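Long-range contact in 455aa long hypothetical phospho-sugar mutase (Sulfolobus tokodaii, PDB 2F7L), which interconverts the 6-phosphates and 1-phosphates of glucosamine and galactosamine on the way to UDP-N-acetylglucosamine and UDP-N-acetylgalactosamine, using magnesium: residues L265-K273 with S345-E356. Sequence-based numbering, arbitrary orientation.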
loop_
_atom_site.group_PDB
_atom_site.type_symbol
_atom_site.label_atom_id
_atom_site.label_comp_id
_atom_site.label_asym_id
_atom_site.label_seq_id
_atom_site.Cartn_x
_atom_site.Cartn_y
_atom_site.Cartn_z
ATOM N N LEU A 265 -3.826 15.720 -0.870
ATOM C CA LEU A 265 -5.131 16.197 -1.326
ATOM C C LEU A 265 -6.243 15.405 -0.625
ATOM O O LEU A 265 -7.244 15.970 -0.183
ATOM C CB LEU A 265 -5.226 15.995 -2.843
ATOM C CG LEU A 265 -5.332 17.190 -3.796
ATOM C CD1 LEU A 265 -4.712 18.411 -3.177
ATOM C CD2 LEU A 265 -4.658 16.854 -5.118
ATOM N N LEU A 266 -6.058 14.089 -0.543
ATOM C CA LEU A 266 -7.010 13.182 0.090
ATOM C C LEU A 266 -6.978 13.373 1.590
ATOM O O LEU A 266 -8.009 13.321 2.263
ATOM C CB LEU A 266 -6.657 11.738 -0.249
ATOM C CG LEU A 266 -7.514 11.025 -1.301
ATOM C CD1 LEU A 266 -8.051 11.978 -2.367
ATOM C CD2 LEU A 266 -6.676 9.929 -1.910
ATOM N N SER A 267 -5.785 13.592 2.122
ATOM C CA SER A 267 -5.635 13.807 3.552
ATOM C C SER A 267 -6.436 15.075 3.894
ATOM O O SER A 267 -6.998 15.228 4.977
ATOM C CB SER A 267 -4.152 13.982 3.882
ATOM O OG SER A 267 -3.890 13.569 5.209
ATOM N N TYR A 268 -6.498 15.981 2.935
ATOM C CA TYR A 268 -7.234 17.222 3.106
ATOM C C TYR A 268 -8.746 16.959 3.188
ATOM O O TYR A 268 -9.401 17.268 4.191
ATOM C CB TYR A 268 -6.925 18.149 1.930
ATOM C CG TYR A 268 -7.862 19.311 1.821
ATOM C CD1 TYR A 268 -7.947 20.256 2.844
ATOM C CD2 TYR A 268 -8.695 19.453 0.709
ATOM C CE1 TYR A 268 -8.844 21.318 2.766
ATOM C CE2 TYR A 268 -9.600 20.511 0.622
ATOM C CZ TYR A 268 -9.668 21.438 1.654
ATOM O OH TYR A 268 -10.570 22.473 1.582
ATOM N N TRP A 269 -9.287 16.397 2.116
ATOM C CA TRP A 269 -10.700 16.084 2.037
ATOM C C TRP A 269 -11.203 15.347 3.278
ATOM O O TRP A 269 -12.335 15.546 3.712
ATOM C CB TRP A 269 -10.957 15.235 0.798
ATOM C CG TRP A 269 -12.385 15.174 0.431
ATOM C CD1 TRP A 269 -13.113 14.059 0.140
ATOM C CD2 TRP A 269 -13.272 16.285 0.274
ATOM N NE1 TRP A 269 -14.402 14.405 -0.191
ATOM C CE2 TRP A 269 -14.526 15.767 -0.120
ATOM C CE3 TRP A 269 -13.130 17.671 0.428
ATOM C CZ2 TRP A 269 -15.628 16.586 -0.366
ATOM C CZ3 TRP A 269 -14.230 18.484 0.184
ATOM C CH2 TRP A 269 -15.460 17.937 -0.208
ATOM N N ALA A 270 -10.359 14.495 3.848
ATOM C CA ALA A 270 -10.752 13.734 5.028
ATOM C C ALA A 270 -11.118 14.641 6.202
ATOM O O ALA A 270 -11.997 14.295 7.000
ATOM C CB ALA A 270 -9.647 12.771 5.435
ATOM N N SER A 271 -10.447 15.789 6.314
ATOM C CA SER A 271 -10.733 16.749 7.390
ATOM C C SER A 271 -12.054 17.469 7.108
ATOM O O SER A 271 -12.800 17.812 8.026
ATOM C CB SER A 271 -9.622 17.790 7.496
ATOM O OG SER A 271 -9.583 18.565 6.310
ATOM N N VAL A 272 -12.327 17.707 5.834
ATOM C CA VAL A 272 -13.560 18.362 5.438
ATOM C C VAL A 272 -14.752 17.472 5.787
ATOM O O VAL A 272 -15.817 17.974 6.135
ATOM C CB VAL A 272 -13.573 18.650 3.918
ATOM C CG1 VAL A 272 -14.931 19.165 3.492
ATOM C CG2 VAL A 272 -12.479 19.665 3.571
ATOM N N LYS A 273 -14.568 16.154 5.700
ATOM C CA LYS A 273 -15.631 15.194 6.019
ATOM C C LYS A 273 -15.724 14.885 7.518
ATOM O O LYS A 273 -16.644 14.203 7.961
ATOM C CB LYS A 273 -15.395 13.870 5.285
ATOM C CG LYS A 273 -15.335 13.941 3.778
ATOM C CD LYS A 273 -14.955 12.573 3.204
ATOM C CE LYS A 273 -16.088 11.562 3.253
ATOM N NZ LYS A 273 -17.105 11.868 2.238
ATOM N N SER A 345 -9.775 5.106 -2.289
ATOM C CA SER A 345 -9.094 6.323 -2.666
ATOM C C SER A 345 -9.680 6.925 -3.914
ATOM O O SER A 345 -9.886 8.132 -3.976
ATOM C CB SER A 345 -7.621 6.035 -2.882
ATOM O OG SER A 345 -7.081 5.462 -1.719
ATOM N N PHE A 346 -9.925 6.086 -4.911
ATOM C CA PHE A 346 -10.493 6.542 -6.174
ATOM C C PHE A 346 -11.854 7.230 -5.940
ATOM O O PHE A 346 -12.179 8.239 -6.581
ATOM C CB PHE A 346 -10.665 5.350 -7.117
ATOM C CG PHE A 346 -11.520 5.646 -8.317
ATOM C CD1 PHE A 346 -11.015 6.355 -9.393
ATOM C CD2 PHE A 346 -12.839 5.212 -8.369
ATOM C CE1 PHE A 346 -11.804 6.624 -10.507
ATOM C CE2 PHE A 346 -13.636 5.482 -9.480
ATOM C CZ PHE A 346 -13.113 6.189 -10.550
ATOM N N ALA A 347 -12.640 6.674 -5.018
ATOM C CA ALA A 347 -13.951 7.214 -4.678
ATOM C C ALA A 347 -13.829 8.565 -3.965
ATOM O O ALA A 347 -14.570 9.512 -4.261
ATOM C CB ALA A 347 -14.712 6.228 -3.785
ATOM N N LEU A 348 -12.915 8.647 -3.007
ATOM C CA LEU A 348 -12.724 9.879 -2.282
ATOM C C LEU A 348 -12.238 10.948 -3.237
ATOM O O LEU A 348 -12.590 12.116 -3.101
ATOM C CB LEU A 348 -11.706 9.689 -1.165
ATOM C CG LEU A 348 -12.202 8.907 0.048
ATOM C CD1 LEU A 348 -11.045 8.621 0.994
ATOM C CD2 LEU A 348 -13.285 9.700 0.751
ATOM N N MET A 349 -11.440 10.548 -4.216
ATOM C CA MET A 349 -10.904 11.514 -5.159
ATOM C C MET A 349 -12.019 12.111 -5.990
ATOM O O MET A 349 -12.094 13.324 -6.150
ATOM C CB MET A 349 -9.859 10.866 -6.070
ATOM C CG MET A 349 -9.083 11.861 -6.935
ATOM S SD MET A 349 -8.083 13.015 -5.970
ATOM C CE MET A 349 -6.465 12.234 -6.072
ATOM N N LEU A 350 -12.879 11.251 -6.529
ATOM C CA LEU A 350 -14.009 11.713 -7.332
ATOM C C LEU A 350 -14.935 12.603 -6.492
ATOM O O LEU A 350 -15.689 13.401 -7.047
ATOM C CB LEU A 350 -14.807 10.529 -7.897
ATOM C CG LEU A 350 -14.159 9.697 -9.005
ATOM C CD1 LEU A 350 -15.177 8.735 -9.571
ATOM C CD2 LEU A 350 -13.642 10.594 -10.112
ATOM N N GLU A 351 -14.893 12.462 -5.168
ATOM C CA GLU A 351 -15.736 13.302 -4.337
ATOM C C GLU A 351 -15.056 14.666 -4.289
ATOM O O GLU A 351 -15.592 15.650 -4.791
ATOM C CB GLU A 351 -15.904 12.732 -2.920
ATOM C CG GLU A 351 -17.350 12.831 -2.420
ATOM C CD GLU A 351 -17.513 12.664 -0.901
ATOM O OE1 GLU A 351 -18.671 12.499 -0.441
ATOM O OE2 GLU A 351 -16.500 12.709 -0.161
ATOM N N LEU A 352 -13.862 14.708 -3.707
ATOM C CA LEU A 352 -13.050 15.920 -3.599
ATOM C C LEU A 352 -13.066 16.713 -4.921
ATOM O O LEU A 352 -13.256 17.926 -4.942
ATOM C CB LEU A 352 -11.620 15.508 -3.228
ATOM C CG LEU A 352 -10.506 16.501 -2.881
ATOM C CD1 LEU A 352 -9.508 16.579 -4.031
ATOM C CD2 LEU A 352 -11.121 17.860 -2.535
ATOM N N LEU A 353 -12.890 16.000 -6.022
ATOM C CA LEU A 353 -12.892 16.597 -7.346
ATOM C C LEU A 353 -14.273 17.142 -7.705
ATOM O O LEU A 353 -14.398 18.183 -8.348
ATOM C CB LEU A 353 -12.476 15.539 -8.368
ATOM C CG LEU A 353 -11.673 15.993 -9.586
ATOM C CD1 LEU A 353 -12.560 16.860 -10.447
ATOM C CD2 LEU A 353 -10.417 16.753 -9.151
ATOM N N ALA A 354 -15.313 16.430 -7.290
ATOM C CA ALA A 354 -16.688 16.824 -7.582
ATOM C C ALA A 354 -17.110 18.081 -6.850
ATOM O O ALA A 354 -17.788 18.941 -7.404
ATOM C CB ALA A 354 -17.627 15.699 -7.218
ATOM N N ASN A 355 -16.703 18.174 -5.593
ATOM C CA ASN A 355 -17.053 19.299 -4.753
ATOM C C ASN A 355 -16.216 20.554 -5.023
ATOM O O ASN A 355 -16.592 21.646 -4.615
ATOM C CB ASN A 355 -16.929 18.887 -3.283
ATOM C CG ASN A 355 -17.716 19.797 -2.356
ATOM O OD1 ASN A 355 -17.568 19.743 -1.137
ATOM N ND2 ASN A 355 -18.570 20.645 -2.937
ATOM N N GLU A 356 -15.085 20.412 -5.703
ATOM C CA GLU A 356 -14.252 21.577 -5.997
ATOM C C GLU A 356 -14.613 22.124 -7.375
ATOM O O GLU A 356 -14.255 23.247 -7.736
ATOM C CB GLU A 356 -12.773 21.195 -5.960
ATOM C CG GLU A 356 -12.316 20.639 -4.624
ATOM C CD GLU A 356 -12.372 21.664 -3.511
ATOM O OE1 GLU A 356 -11.855 22.771 -3.746
ATOM O OE2 GLU A 356 -12.908 21.375 -2.408
#
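Trp269 lies flat on the backbone turn that carries Leu352: Leu352 CB stands 3.9 Å from the centroid of the five-membered ring, a CH-pi contact made over the face. The CG of Trp269 is trans to the main-chain nitrogen (chi1 -164°), which carries the indole across to the facing helix as a knob among Glu351, Leu352, Asn355 and Glu356. Leu352 CA lies over the middle of the indole, and Leu352 CD2 meets its rim on the same side, 3.6 Å from Trp269 CE3, while Lys273 CG lies over the opposite face near the rim. At the ring edge, Trp269 NE1 donates to Glu351 OE2 over 2.7 Å with an N-H...O angle of 156°, reaching that oxygen from the anti side and out of the carboxylate plane. The syn lone pair of the same oxygen takes Lys273 NZ at 2.6 Å in a salt bridge, for which the lysine chain bends at chi3 and chi4. A phenylalanine here has no indole N-H, so Glu351 OE2 would be left with Lys273 as its partner across the contact and its carboxylate would probably be held less firmly, with less ring to cover Leu352. One turn earlier, Leu266 CD1 packs 3.7 Å from Met349 SD, the two side chains crossing at about a right angle.

In the second shell, Asp164 N binds Glu351 OE1 and His162 O binds Lys273 NZ, tying the polar pair to the chain before helix 165-171. Leu363 of helix 360-365 touches both Leu265 and Leu352. The axes of the two segments pass 10.0 Å apart at 72°, a steep helix-helix packing inside the third alpha/beta/alpha domain of the phosphohexose mutase fold, joining helix 259-272 to helix 342-356.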